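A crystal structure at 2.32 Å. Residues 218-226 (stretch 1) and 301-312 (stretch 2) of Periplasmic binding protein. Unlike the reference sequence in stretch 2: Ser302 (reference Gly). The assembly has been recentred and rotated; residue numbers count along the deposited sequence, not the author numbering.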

# COMPACT_ATOMS: atom_id res chain seq x y z
N ASN A 218 -7.27 4.95 -9.33
CA ASN A 218 -6.84 6.33 -9.13
C ASN A 218 -5.42 6.55 -9.64
O ASN A 218 -5.08 7.64 -10.09
CB ASN A 218 -6.97 6.74 -7.66
CG ASN A 218 -6.66 8.22 -7.43
OD1 ASN A 218 -5.67 8.57 -6.80
ND2 ASN A 218 -7.52 9.09 -7.95
N ILE A 219 -4.60 5.52 -9.56
CA ILE A 219 -3.24 5.63 -10.08
C ILE A 219 -3.29 5.75 -11.60
O ILE A 219 -2.62 6.61 -12.18
CB ILE A 219 -2.36 4.46 -9.64
CG1 ILE A 219 -2.15 4.51 -8.12
CG2 ILE A 219 -1.02 4.47 -10.38
CD1 ILE A 219 -1.68 3.17 -7.51
N GLY A 220 -4.11 4.92 -12.23
CA GLY A 220 -4.37 5.04 -13.66
C GLY A 220 -4.88 6.42 -14.05
O GLY A 220 -4.37 7.02 -15.01
N ALA A 221 -5.87 6.93 -13.33
CA ALA A 221 -6.43 8.26 -13.59
C ALA A 221 -5.40 9.37 -13.35
O ALA A 221 -5.27 10.29 -14.16
CB ALA A 221 -7.68 8.50 -12.76
N SER A 222 -4.68 9.30 -12.23
CA SER A 222 -3.62 10.27 -11.95
C SER A 222 -2.62 10.35 -13.10
O SER A 222 -2.15 11.42 -13.46
CB SER A 222 -2.90 9.93 -10.65
OG SER A 222 -3.81 9.99 -9.56
N LEU A 223 -2.32 9.19 -13.69
CA LEU A 223 -1.37 9.12 -14.79
C LEU A 223 -2.02 9.41 -16.15
O LEU A 223 -1.44 9.12 -17.20
CB LEU A 223 -0.64 7.77 -14.77
CG LEU A 223 0.35 7.64 -13.61
CD1 LEU A 223 0.73 6.19 -13.32
CD2 LEU A 223 1.60 8.45 -13.92
N HIS A 224 -3.22 9.98 -16.11
CA HIS A 224 -3.93 10.43 -17.30
C HIS A 224 -4.36 9.30 -18.24
O HIS A 224 -4.59 9.52 -19.43
CB HIS A 224 -3.12 11.48 -18.08
CG HIS A 224 -3.95 12.60 -18.60
ND1 HIS A 224 -4.55 13.53 -17.78
CD2 HIS A 224 -4.32 12.92 -19.87
CE1 HIS A 224 -5.24 14.38 -18.51
NE2 HIS A 224 -5.12 14.04 -19.78
N ALA A 225 -4.46 8.09 -17.70
CA ALA A 225 -4.93 6.97 -18.50
C ALA A 225 -6.45 6.95 -18.56
O ALA A 225 -7.13 7.55 -17.73
CB ALA A 225 -4.42 5.65 -17.93
N ASP A 226 -6.98 6.27 -19.57
CA ASP A 226 -8.41 6.04 -19.67
C ASP A 226 -8.72 4.71 -18.98
O ASP A 226 -8.58 3.64 -19.58
CB ASP A 226 -8.82 6.02 -21.15
CG ASP A 226 -10.33 5.93 -21.33
OD1 ASP A 226 -11.07 6.19 -20.36
OD2 ASP A 226 -10.77 5.62 -22.46
N ASP A 301 6.21 1.62 -5.92
CA ASP A 301 6.30 0.45 -6.79
C ASP A 301 5.17 0.44 -7.84
O ASP A 301 5.40 0.14 -9.02
CB ASP A 301 6.24 -0.86 -5.98
CG ASP A 301 7.47 -1.06 -5.10
OD1 ASP A 301 7.52 -0.47 -4.00
OD2 ASP A 301 8.37 -1.81 -5.50
N SER A 302 3.96 0.76 -7.41
CA SER A 302 2.82 0.77 -8.33
C SER A 302 2.87 1.92 -9.32
O SER A 302 2.54 1.74 -10.49
CB SER A 302 1.49 0.74 -7.59
OG SER A 302 1.40 1.73 -6.59
N ILE A 303 3.29 3.10 -8.85
CA ILE A 303 3.51 4.24 -9.75
C ILE A 303 4.45 3.85 -10.89
O ILE A 303 4.16 4.10 -12.06
CB ILE A 303 4.12 5.45 -9.02
CG1 ILE A 303 3.07 6.13 -8.13
CG2 ILE A 303 4.64 6.47 -10.01
CD1 ILE A 303 3.67 7.15 -7.18
N ASP A 304 5.56 3.21 -10.55
CA ASP A 304 6.54 2.76 -11.54
C ASP A 304 5.99 1.72 -12.51
O ASP A 304 6.19 1.83 -13.73
CB ASP A 304 7.80 2.23 -10.86
CG ASP A 304 8.66 3.34 -10.26
OD1 ASP A 304 8.39 4.52 -10.57
OD2 ASP A 304 9.59 3.03 -9.50
N ILE A 305 5.31 0.72 -11.98
CA ILE A 305 4.75 -0.33 -12.83
C ILE A 305 3.67 0.22 -13.76
O ILE A 305 3.66 -0.06 -14.96
CB ILE A 305 4.20 -1.50 -12.00
CG1 ILE A 305 5.36 -2.20 -11.28
CG2 ILE A 305 3.41 -2.47 -12.89
CD1 ILE A 305 4.94 -3.33 -10.36
N VAL A 306 2.77 1.02 -13.20
CA VAL A 306 1.68 1.56 -14.00
C VAL A 306 2.16 2.58 -15.04
O VAL A 306 1.77 2.51 -16.21
CB VAL A 306 0.56 2.12 -13.11
CG1 VAL A 306 -0.52 2.74 -13.97
CG2 VAL A 306 -0.02 1.00 -12.25
N SER A 307 3.03 3.51 -14.64
CA SER A 307 3.53 4.50 -15.59
C SER A 307 4.36 3.83 -16.69
O SER A 307 4.24 4.19 -17.85
CB SER A 307 4.36 5.58 -14.88
OG SER A 307 5.61 5.04 -14.44
N HIS A 308 5.17 2.84 -16.32
CA HIS A 308 6.00 2.14 -17.29
C HIS A 308 5.16 1.29 -18.24
O HIS A 308 5.45 1.21 -19.43
CB HIS A 308 7.08 1.31 -16.60
CG HIS A 308 8.21 2.13 -16.04
ND1 HIS A 308 8.01 3.31 -15.37
CD2 HIS A 308 9.55 1.93 -16.06
CE1 HIS A 308 9.18 3.81 -14.99
NE2 HIS A 308 10.13 2.99 -15.40
N GLY A 309 4.10 0.67 -17.72
CA GLY A 309 3.17 -0.09 -18.54
C GLY A 309 2.26 0.77 -19.41
O GLY A 309 1.91 0.39 -20.54
N LEU A 310 1.87 1.94 -18.90
CA LEU A 310 0.99 2.82 -19.66
C LEU A 310 1.75 3.48 -20.80
O LEU A 310 1.23 3.62 -21.91
CB LEU A 310 0.39 3.91 -18.76
CG LEU A 310 -0.70 3.48 -17.78
CD1 LEU A 310 -1.05 4.65 -16.86
CD2 LEU A 310 -1.93 2.97 -18.52
N TYR A 311 3.00 3.86 -20.54
CA TYR A 311 3.77 4.63 -21.51
C TYR A 311 5.13 4.02 -21.89
O TYR A 311 6.17 4.58 -21.57
CB TYR A 311 3.95 6.05 -20.99
CG TYR A 311 2.63 6.72 -20.67
CD1 TYR A 311 1.82 7.22 -21.68
CD2 TYR A 311 2.18 6.84 -19.35
CE1 TYR A 311 0.61 7.84 -21.39
CE2 TYR A 311 0.96 7.46 -19.06
CZ TYR A 311 0.19 7.96 -20.08
OH TYR A 311 -1.02 8.57 -19.81
N PRO A 312 5.11 2.87 -22.60
CA PRO A 312 6.32 2.11 -22.96
C PRO A 312 7.32 2.93 -23.77
O PRO A 312 8.52 2.65 -23.73
CB PRO A 312 5.78 0.96 -23.82
CG PRO A 312 4.34 0.87 -23.50
CD PRO A 312 3.90 2.27 -23.18

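The two stretches meet through the end of one helix, the turn that follows it, and one flank of a second helix. Helix 218-222 and helix 301-310 cross at -55°, with their axes 10.0 Å apart at closest approach, and together the stretches bury 400 Å². Apart from one hydrogen bond the contact is van der Waals packing, largely between apolar side chains, so the evidence for fit lies in how branches and gaps match.

Leu223 is the principal bump, with 89 Å² covered by the other stretch. It is the first residue after its helix to leave helical phi/psi, and its CA-to-CB bond points toward stretch 2. With chi1 at -71° (m) and chi2 at 161° (t), CD1 enters a hollow on the second helix. One wall is Val306, whose CG1 lies 3.7 Å from Leu223 CD1; another is Ser307, whose CB lies 4.0 Å from that same Leu223 CD1. The floor is backbone: Leu223 CD1 is 3.8 Å from Ser307 N and 4.2 Å from Ile303 O. These backbone atoms are already paired, Ser307 N donating to Ile303 O (2.9 Å), and Ser307 OG, in the p rotamer, also donates to Ile303 O (2.9 Å). Serine fits here: its CB lines the hollow, while its hydroxyl is turned back to its own helix.

Ile219, one helical turn earlier, fills the next position. Its CG2 packs 3.9 Å from Val306 CB, while Ile219 CD1 reaches 3.5 Å from Ser302 OG. Ser302 differs from the reference sequence, which has glycine; its contact with the isoleucine methyl is van der Waals packing, and the hydroxyl finds its hydrogen bond with a residue just outside the stretch. Val306, with chi1 at 177° (t), is a ridge shared by both: Ile219 CG2 rests over the whole branch point, 4.0 and 4.1 Å from Val306 CG1 and CG2, while Leu223 CD1 comes nearest Val306 CG1.

Between Ile219 and Leu223 the first helix presents Gly220, whose CA is 4.5 Å from Val306 CG1 and 7.0 Å from Val306 CA. A CB built ideally here would point sideways and lie 5.0 Å from Val306 CG1 and 5.2 Å from Leu310 CD1, so the contact itself does not crowd that position.

Leu310 is a bump in the reverse direction. Its CD1 reaches 3.8 Å from Leu223 CB and 3.7 Å from Ala225 CB, with Gly220 O at 4.5 Å from that Leu310 CD1. The short side chain of Ala225 points toward the helix and meets this methyl directly. The turn is held in place by Ala225 N donating to Gly220 O (2.9 Å) and His224 N to Ala221 O (2.8 Å); His224 itself has positive phi (66°) and contributes little covered surface.

A single hydrogen bond joins the stretches. Tyr311 OH donates to Leu223 O at 2.7 Å, and the acceptor lies at the ring edge, near its plane. The long phenol, with chi1 at -56° (m), spans the distance to the turn and satisfies a carbonyl just beyond the helix, while Tyr311 as a whole remains buried.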